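Local atomic coordinates of protein CbbY (Rhodobacter sphaeroides, PDB entry 4UAS), a protein that dephosphorylates xylulose 1,5-bisphosphate, a potent Rubisco inhibitor, to xylulose 5-phosphate and phosphate in a magnesium-dependent reaction. Residues Leu111-Thr116 and Asp139-Gly144. Numbering follows the deposited sequence.
Sequences LAVATT and DVIAAG. With PO4 (phosphate ion), chain C.
Thr115 meets the neighbouring strand with its methyl and the phosphate ion with its hydroxyl. With OG1 anti to the backbone N (chi1 -177°), CG2 is left in the crowded position between N and the carbonyl carbon, 3.5 Å from Ala143 CB, while OG1 donates to phosphate O3 at 2.6 Å. OG1 in turn accepts the backbone N-H of Thr117. The backbone N-H of Thr116 points almost straight at phosphate O1 (2.9 Å, 170° at the hydrogen), and Val9 N, Asp10 N and Lys151 NZ bind the same ion. A valine in place of Thr115 would probably keep the contact with Ala143 but leave phosphate O3 and the Thr117 N-H without their hydroxyl partner.

Thr115 is also bonded to the neighbouring segment through its backbone: Thr115 N reaches Ala142 O at 2.9 Å, and the parallel ladder continues with Ala142 N to Val113 O and Val113 N to Val140 O. Val113 and Ile141 share one face of the sheet, CG1 to CG2 4.2 Å; on the other, Ala112 CB lies 3.9 Å from Val140 CB, and helix 155-164 covers Val140 and Ala142. At the far end Leu111 O takes two N-H groups, from Asp139 and Val140, and Asp139 OD2 returns an anti lone pair to Leu111 N (2.9 Å). At the phosphate-binding end, one water donates to both Thr115 O and Gly144 O.

Strand 110-114, helix 119-129 and strand 140-142 form a beta-alpha-beta unit at the sheet edge of the Rossmann-like HAD fold; Thr115 and Thr116 are part of the substrate-binding site.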
ATOM      1  N   LEU A 111     -15.384  -4.400   2.033  1.00 12.95           N
ATOM      2  CA  LEU A 111     -14.104  -3.827   1.589  1.00 10.72           C
ATOM      3  C   LEU A 111     -13.053  -3.927   2.691  1.00 10.59           C
ATOM      4  O   LEU A 111     -13.316  -3.635   3.849  1.00 11.75           O
ATOM      5  CB  LEU A 111     -14.315  -2.346   1.222  1.00 12.87           C
ATOM      6  CG  LEU A 111     -15.370  -2.077   0.176  1.00 12.89           C
ATOM      7  CD1 LEU A 111     -15.485  -0.581  -0.093  1.00 16.05           C
ATOM      8  CD2 LEU A 111     -15.197  -2.798  -1.109  1.00 14.39           C
ATOM      9  N   ALA A 112     -11.825  -4.254   2.282  1.00  9.30           N
ATOM     10  CA  ALA A 112     -10.692  -4.303   3.179  1.00  8.97           C
ATOM     11  C   ALA A 112      -9.514  -3.521   2.592  1.00  7.77           C
ATOM     12  O   ALA A 112      -9.345  -3.490   1.346  1.00  9.54           O
ATOM     13  CB  ALA A 112     -10.259  -5.721   3.502  1.00 10.91           C
ATOM     14  N   VAL A 113      -8.658  -3.037   3.444  1.00  8.35           N
ATOM     15  CA  VAL A 113      -7.284  -2.684   3.128  1.00  8.79           C
ATOM     16  C   VAL A 113      -6.382  -3.814   3.606  1.00  7.94           C
ATOM     17  O   VAL A 113      -6.579  -4.353   4.678  1.00  8.70           O
ATOM     18  CB  VAL A 113      -6.887  -1.365   3.843  1.00 11.41           C
ATOM     19  CG1 VAL A 113      -5.438  -1.218   4.138  1.00 12.38           C
ATOM     20  CG2 VAL A 113      -7.440  -0.220   2.985  1.00 13.52           C
ATOM     21  N   ALA A 114      -5.391  -4.145   2.772  1.00  7.88           N
ATOM     22  CA  ALA A 114      -4.356  -5.106   3.101  1.00  7.85           C
ATOM     23  C   ALA A 114      -3.029  -4.481   2.668  1.00  7.60           C
ATOM     24  O   ALA A 114      -2.762  -4.429   1.457  1.00  8.22           O
ATOM     25  CB  ALA A 114      -4.596  -6.436   2.430  1.00  9.39           C
ATOM     26  N   THR A 115      -2.257  -3.950   3.618  1.00  7.03           N
ATOM     27  CA  THR A 115      -1.129  -3.088   3.344  1.00  7.30           C
ATOM     28  C   THR A 115       0.031  -3.362   4.255  1.00  7.62           C
ATOM     29  O   THR A 115      -0.148  -3.741   5.405  1.00  8.04           O
ATOM     30  CB  THR A 115      -1.578  -1.580   3.462  1.00  8.28           C
ATOM     31  OG1 THR A 115      -0.472  -0.737   3.118  1.00  8.59           O
ATOM     32  CG2 THR A 115      -2.052  -1.269   4.780  1.00  9.37           C
ATOM     33  N   THR A 116       1.217  -3.056   3.750  1.00  7.72           N
ATOM     34  CA  THR A 116       2.443  -3.008   4.520  1.00  8.49           C
ATOM     35  C   THR A 116       2.690  -1.694   5.186  1.00  8.46           C
ATOM     36  O   THR A 116       3.613  -1.635   6.048  1.00 10.84           O
ATOM     37  CB  THR A 116       3.677  -3.350   3.650  1.00  9.26           C
ATOM     38  OG1 THR A 116       3.926  -2.303   2.713  1.00  9.99           O
ATOM     39  CG2 THR A 116       3.496  -4.680   2.916  1.00 10.08           C
ATOM     40  N   ASP A 139     -14.344  -1.920   5.785  1.00 11.01           N
ATOM     41  CA  ASP A 139     -14.904  -2.780   6.844  1.00 12.00           C
ATOM     42  C   ASP A 139     -13.785  -3.418   7.670  1.00 11.33           C
ATOM     43  O   ASP A 139     -13.972  -3.692   8.868  1.00 12.71           O
ATOM     44  CB  ASP A 139     -15.783  -3.827   6.205  1.00 13.44           C
ATOM     45  CG  ASP A 139     -16.923  -3.206   5.436  1.00 18.09           C
ATOM     46  OD1 ASP A 139     -17.791  -2.684   6.089  1.00 28.51           O
ATOM     47  OD2 ASP A 139     -16.862  -3.133   4.193  1.00 18.22           O
ATOM     48  N   VAL A 140     -12.640  -3.664   7.048  1.00 10.15           N
ATOM     49  CA  VAL A 140     -11.505  -4.339   7.649  1.00 10.48           C
ATOM     50  C   VAL A 140     -10.249  -3.610   7.239  1.00  9.62           C
ATOM     51  O   VAL A 140     -10.083  -3.265   6.057  1.00 10.25           O
ATOM     52  CB  VAL A 140     -11.433  -5.812   7.182  1.00 11.82           C
ATOM     53  CG1 VAL A 140     -10.084  -6.466   7.520  1.00 12.14           C
ATOM     54  CG2 VAL A 140     -12.577  -6.636   7.801  1.00 13.77           C
ATOM     55  N   ILE A 141      -9.345  -3.343   8.191  1.00 10.54           N
ATOM     56  CA  ILE A 141      -8.068  -2.723   7.911  1.00 10.22           C
ATOM     57  C   ILE A 141      -6.986  -3.626   8.444  1.00 10.51           C
ATOM     58  O   ILE A 141      -6.836  -3.813   9.659  1.00 12.16           O
ATOM     59  CB  ILE A 141      -7.926  -1.291   8.479  1.00 12.55           C
ATOM     60  CG1 ILE A 141      -9.026  -0.390   7.860  1.00 15.14           C
ATOM     61  CG2 ILE A 141      -6.552  -0.695   8.198  1.00 15.02           C
ATOM     62  CD1 ILE A 141      -9.163   0.944   8.520  1.00 22.75           C
ATOM     63  N   ALA A 142      -6.192  -4.218   7.568  1.00  9.29           N
ATOM     64  CA  ALA A 142      -5.070  -5.057   7.874  1.00  9.19           C
ATOM     65  C   ALA A 142      -3.810  -4.275   7.426  1.00  8.86           C
ATOM     66  O   ALA A 142      -3.607  -4.105   6.211  1.00  9.67           O
ATOM     67  CB  ALA A 142      -5.199  -6.414   7.199  1.00  9.90           C
ATOM     68  N   ALA A 143      -2.998  -3.835   8.382  1.00  8.83           N
ATOM     69  CA  ALA A 143      -1.901  -2.891   8.099  1.00  9.00           C
ATOM     70  C   ALA A 143      -0.671  -3.189   8.938  1.00  9.21           C
ATOM     71  O   ALA A 143      -0.760  -3.808   9.997  1.00 10.59           O
ATOM     72  CB  ALA A 143      -2.365  -1.464   8.297  1.00 10.94           C
ATOM     73  N   GLY A 144       0.473  -2.714   8.489  1.00 10.50           N
ATOM     74  CA  GLY A 144       1.634  -2.500   9.349  1.00 11.04           C
ATOM     75  C   GLY A 144       2.125  -3.803   9.982  1.00  9.55           C
ATOM     76  O   GLY A 144       2.302  -4.801   9.352  1.00 11.47           O
TER
HETATM   77  P   PO4 C 301       1.483  -1.206   0.301  1.00 11.51           P
HETATM   78  O1  PO4 C 301       1.595  -2.684   0.858  1.00 11.78           O
HETATM   79  O2  PO4 C 301       2.665  -0.378   0.956  1.00 16.35           O
HETATM   80  O3  PO4 C 301       0.206  -0.449   0.625  1.00  9.94           O
HETATM   81  O4  PO4 C 301       1.759  -1.165  -1.241  1.00 10.75           O
HETATM   82  O   HOH W   1       1.617  -5.565   6.745  1.00  9.46           O